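39 kDa initiator binding protein (Trichomonas vaginalis, PDB 1PP7) binds the initiator element of core promoters through its DNA-binding domain, the part present here, and so probably directs transcription initiation. Local coordinates at residues G77-L80 against N81-N84. Numbering follows the deposited sequence.
Sequences GIKL and NTLN. With nucleotides of chain A.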
loop_
_atom_site.group_PDB
_atom_site.type_symbol
_atom_site.label_atom_id
_atom_site.label_comp_id
_atom_site.label_asym_id
_atom_site.label_seq_id
_atom_site.Cartn_x
_atom_site.Cartn_y
_atom_site.Cartn_z
ATOM N N GLY C 77 -5.605 2.197 -7.869
ATOM C CA GLY C 77 -5.911 2.400 -9.275
ATOM C C GLY C 77 -4.976 1.696 -10.247
ATOM O O GLY C 77 -4.696 2.230 -11.319
ATOM N N ILE C 78 -4.472 0.520 -9.903
ATOM C CA ILE C 78 -3.569 -0.177 -10.818
ATOM C C ILE C 78 -3.947 -1.623 -10.871
ATOM O O ILE C 78 -4.474 -2.168 -9.909
ATOM C CB ILE C 78 -2.054 0.002 -10.402
ATOM C CG1 ILE C 78 -1.802 -0.652 -9.024
ATOM C CG2 ILE C 78 -1.698 1.536 -10.406
ATOM C CD1 ILE C 78 -0.464 -0.323 -8.356
ATOM N N LYS C 79 -3.727 -2.242 -12.020
ATOM C CA LYS C 79 -4.037 -3.677 -12.150
ATOM C C LYS C 79 -3.205 -4.510 -11.135
ATOM O O LYS C 79 -2.124 -4.082 -10.723
ATOM C CB LYS C 79 -3.678 -4.168 -13.558
ATOM C CG LYS C 79 -4.154 -3.320 -14.700
ATOM C CD LYS C 79 -5.502 -3.785 -15.207
ATOM C CE LYS C 79 -6.654 -3.206 -14.359
ATOM N NZ LYS C 79 -6.982 -1.769 -14.692
ATOM N N LEU C 80 -3.675 -5.697 -10.769
ATOM C CA LEU C 80 -2.897 -6.583 -9.876
ATOM C C LEU C 80 -1.466 -6.757 -10.368
ATOM O O LEU C 80 -0.462 -6.670 -9.594
ATOM C CB LEU C 80 -3.456 -7.988 -9.852
ATOM C CG LEU C 80 -3.611 -8.459 -8.416
ATOM C CD1 LEU C 80 -3.429 -9.955 -8.394
ATOM C CD2 LEU C 80 -2.612 -7.712 -7.470
ATOM N N ASN C 81 -1.391 -7.047 -11.666
ATOM C CA ASN C 81 -0.136 -7.253 -12.307
ATOM C C ASN C 81 0.793 -6.051 -12.142
ATOM O O ASN C 81 1.970 -6.213 -11.850
ATOM C CB ASN C 81 -0.317 -7.635 -13.781
ATOM C CG ASN C 81 0.994 -7.611 -14.553
ATOM O OD1 ASN C 81 1.341 -6.594 -15.188
ATOM N ND2 ASN C 81 1.748 -8.694 -14.471
ATOM N N THR C 82 0.307 -4.835 -12.262
ATOM C CA THR C 82 1.283 -3.799 -12.112
ATOM C C THR C 82 1.655 -3.669 -10.639
ATOM O O THR C 82 2.791 -3.302 -10.320
ATOM C CB THR C 82 0.807 -2.519 -12.859
ATOM O OG1 THR C 82 1.242 -1.322 -12.190
ATOM C CG2 THR C 82 -0.646 -2.558 -13.027
ATOM N N LEU C 83 0.751 -4.052 -9.718
ATOM C CA LEU C 83 1.119 -3.953 -8.305
ATOM C C LEU C 83 2.353 -4.857 -8.098
ATOM O O LEU C 83 3.353 -4.397 -7.501
ATOM C CB LEU C 83 0.018 -4.443 -7.384
ATOM C CG LEU C 83 -0.186 -3.749 -6.040
ATOM C CD1 LEU C 83 -0.864 -4.738 -5.145
ATOM C CD2 LEU C 83 1.076 -3.265 -5.398
ATOM N N ASN C 84 2.273 -6.121 -8.588
ATOM C CA ASN C 84 3.365 -7.088 -8.446
ATOM C C ASN C 84 4.608 -6.556 -9.109
ATOM O O ASN C 84 5.696 -6.656 -8.556
ATOM C CB ASN C 84 3.093 -8.444 -9.109
ATOM C CG ASN C 84 1.854 -9.183 -8.552
ATOM O OD1 ASN C 84 1.536 -9.102 -7.347
ATOM N ND2 ASN C 84 1.178 -9.960 -9.433
ATOM P P DT A 8 -2.507 -0.044 -15.182
ATOM O OP1 DT A 8 -3.758 0.752 -15.228
ATOM O OP2 DT A 8 -2.227 -0.857 -13.990
ATOM O "O5'" DT A 8 -2.360 -0.979 -16.436
ATOM C "C5'" DT A 8 -2.262 -0.343 -17.699
ATOM C "C4'" DT A 8 -2.072 -1.350 -18.794
ATOM O "O4'" DT A 8 -0.670 -1.548 -18.946
ATOM C "C3'" DT A 8 -2.682 -2.718 -18.553
ATOM O "O3'" DT A 8 -3.534 -3.051 -19.640
ATOM C "C2'" DT A 8 -1.493 -3.650 -18.535
ATOM C "C1'" DT A 8 -0.413 -2.887 -19.229
ATOM N N1 DT A 8 0.969 -3.170 -18.775
ATOM C C2 DT A 8 1.932 -3.443 -19.747
ATOM O O2 DT A 8 1.713 -3.377 -20.921
ATOM N N3 DT A 8 3.177 -3.752 -19.267
ATOM C C4 DT A 8 3.581 -3.742 -17.947
ATOM O O4 DT A 8 4.764 -3.979 -17.675
ATOM C C5 DT A 8 2.530 -3.412 -16.978
ATOM C C7 DT A 8 2.869 -3.353 -15.522
ATOM C C6 DT A 8 1.294 -3.161 -17.442
ATOM P P DC A 9 -4.613 -4.249 -19.493
ATOM O OP1 DC A 9 -5.931 -3.687 -19.888
ATOM O OP2 DC A 9 -4.494 -4.957 -18.176
ATOM O "O5'" DC A 9 -4.084 -5.218 -20.641
ATOM C "C5'" DC A 9 -3.504 -4.674 -21.831
ATOM C "C4'" DC A 9 -2.733 -5.739 -22.577
ATOM O "O4'" DC A 9 -1.348 -5.783 -22.152
ATOM C "C3'" DC A 9 -3.282 -7.166 -22.443
ATOM O "O3'" DC A 9 -3.265 -7.832 -23.728
ATOM C "C2'" DC A 9 -2.301 -7.816 -21.472
ATOM C "C1'" DC A 9 -0.986 -7.110 -21.791
ATOM N N1 DC A 9 -0.015 -7.034 -20.672
ATOM C C2 DC A 9 1.351 -7.279 -20.934
ATOM O O2 DC A 9 1.702 -7.535 -22.079
ATOM N N3 DC A 9 2.253 -7.222 -19.924
ATOM C C4 DC A 9 1.845 -6.917 -18.692
ATOM N N4 DC A 9 2.765 -6.886 -17.734
ATOM C C5 DC A 9 0.466 -6.642 -18.392
ATOM C C6 DC A 9 -0.423 -6.723 -19.401
ATOM P P DT A 7 1.824 3.241 -11.721
ATOM O OP1 DT A 7 0.913 4.428 -11.581
ATOM O OP2 DT A 7 1.853 2.173 -10.672
ATOM O "O5'" DT A 7 1.466 2.514 -13.082
ATOM C "C5'" DT A 7 0.973 3.286 -14.166
ATOM C "C4'" DT A 7 0.587 2.390 -15.312
ATOM O "O4'" DT A 7 1.757 2.014 -16.076
ATOM C "C3'" DT A 7 -0.129 1.100 -14.918
ATOM O "O3'" DT A 7 -1.385 1.044 -15.598
ATOM C "C2'" DT A 7 0.817 0.015 -15.393
ATOM C "C1'" DT A 7 1.589 0.699 -16.507
ATOM N N1 DT A 7 2.920 0.144 -16.795
ATOM C C2 DT A 7 3.223 -0.075 -18.118
ATOM O O2 DT A 7 2.418 0.160 -19.009
ATOM N N3 DT A 7 4.491 -0.598 -18.360
ATOM C C4 DT A 7 5.455 -0.918 -17.397
ATOM O O4 DT A 7 6.566 -1.385 -17.743
ATOM C C5 DT A 7 5.047 -0.659 -16.004
ATOM C C7 DT A 7 6.007 -0.956 -14.893
ATOM C C6 DT A 7 3.821 -0.152 -15.789
#
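The turn of a helix-turn-helix and the first turn of its recognition helix, 80-89, meet here, with I78 and K79 packing on T82 and L83 as the chain enters the helix over the DNA. G77 closes helix 69-76 in a Schellman motif, and K79 takes the N-cap position of the next helix. The K79 carbonyl starts the helical bonding: L83 N donates to K79 O at 3.0 Å, while the bond from T82 N to the same oxygen is weak. One residue on, N84 N donates to L80 O at 3.0 Å. On the protein side, the CD1 end of I78 reaches L83 CG at 4.1 Å, and L83 continues onto V72 and A73 of helix 69-76. The L80 and L83 side chains run across each other at a slant, CD2 of L80 lying 4.2 Å from CD1 of L83. The DNA side mixes hydrogen bonds with methyl and aliphatic contacts. K79 N donates to OP2 of DT8 of chain A at 2.8 Å, though the place of that oxygen is less sure. A chi1 of 169°, which sets CG opposite the backbone N, carries the N81 amide out to the base edges; its OD1 accepts from N4 of DC9 of chain A at 2.9 Å, and its ND2 donates to O4 of a thymine. T82 CB meets the methyl C7 of DT8 of chain A at 3.5 Å. Both ends of the N81 amide are thus used on bases, which fixes its flip and implies direct reading of sequence, whereas the K79 amide bond, if that oxygen is rightly placed, would hold the phosphate whatever the base.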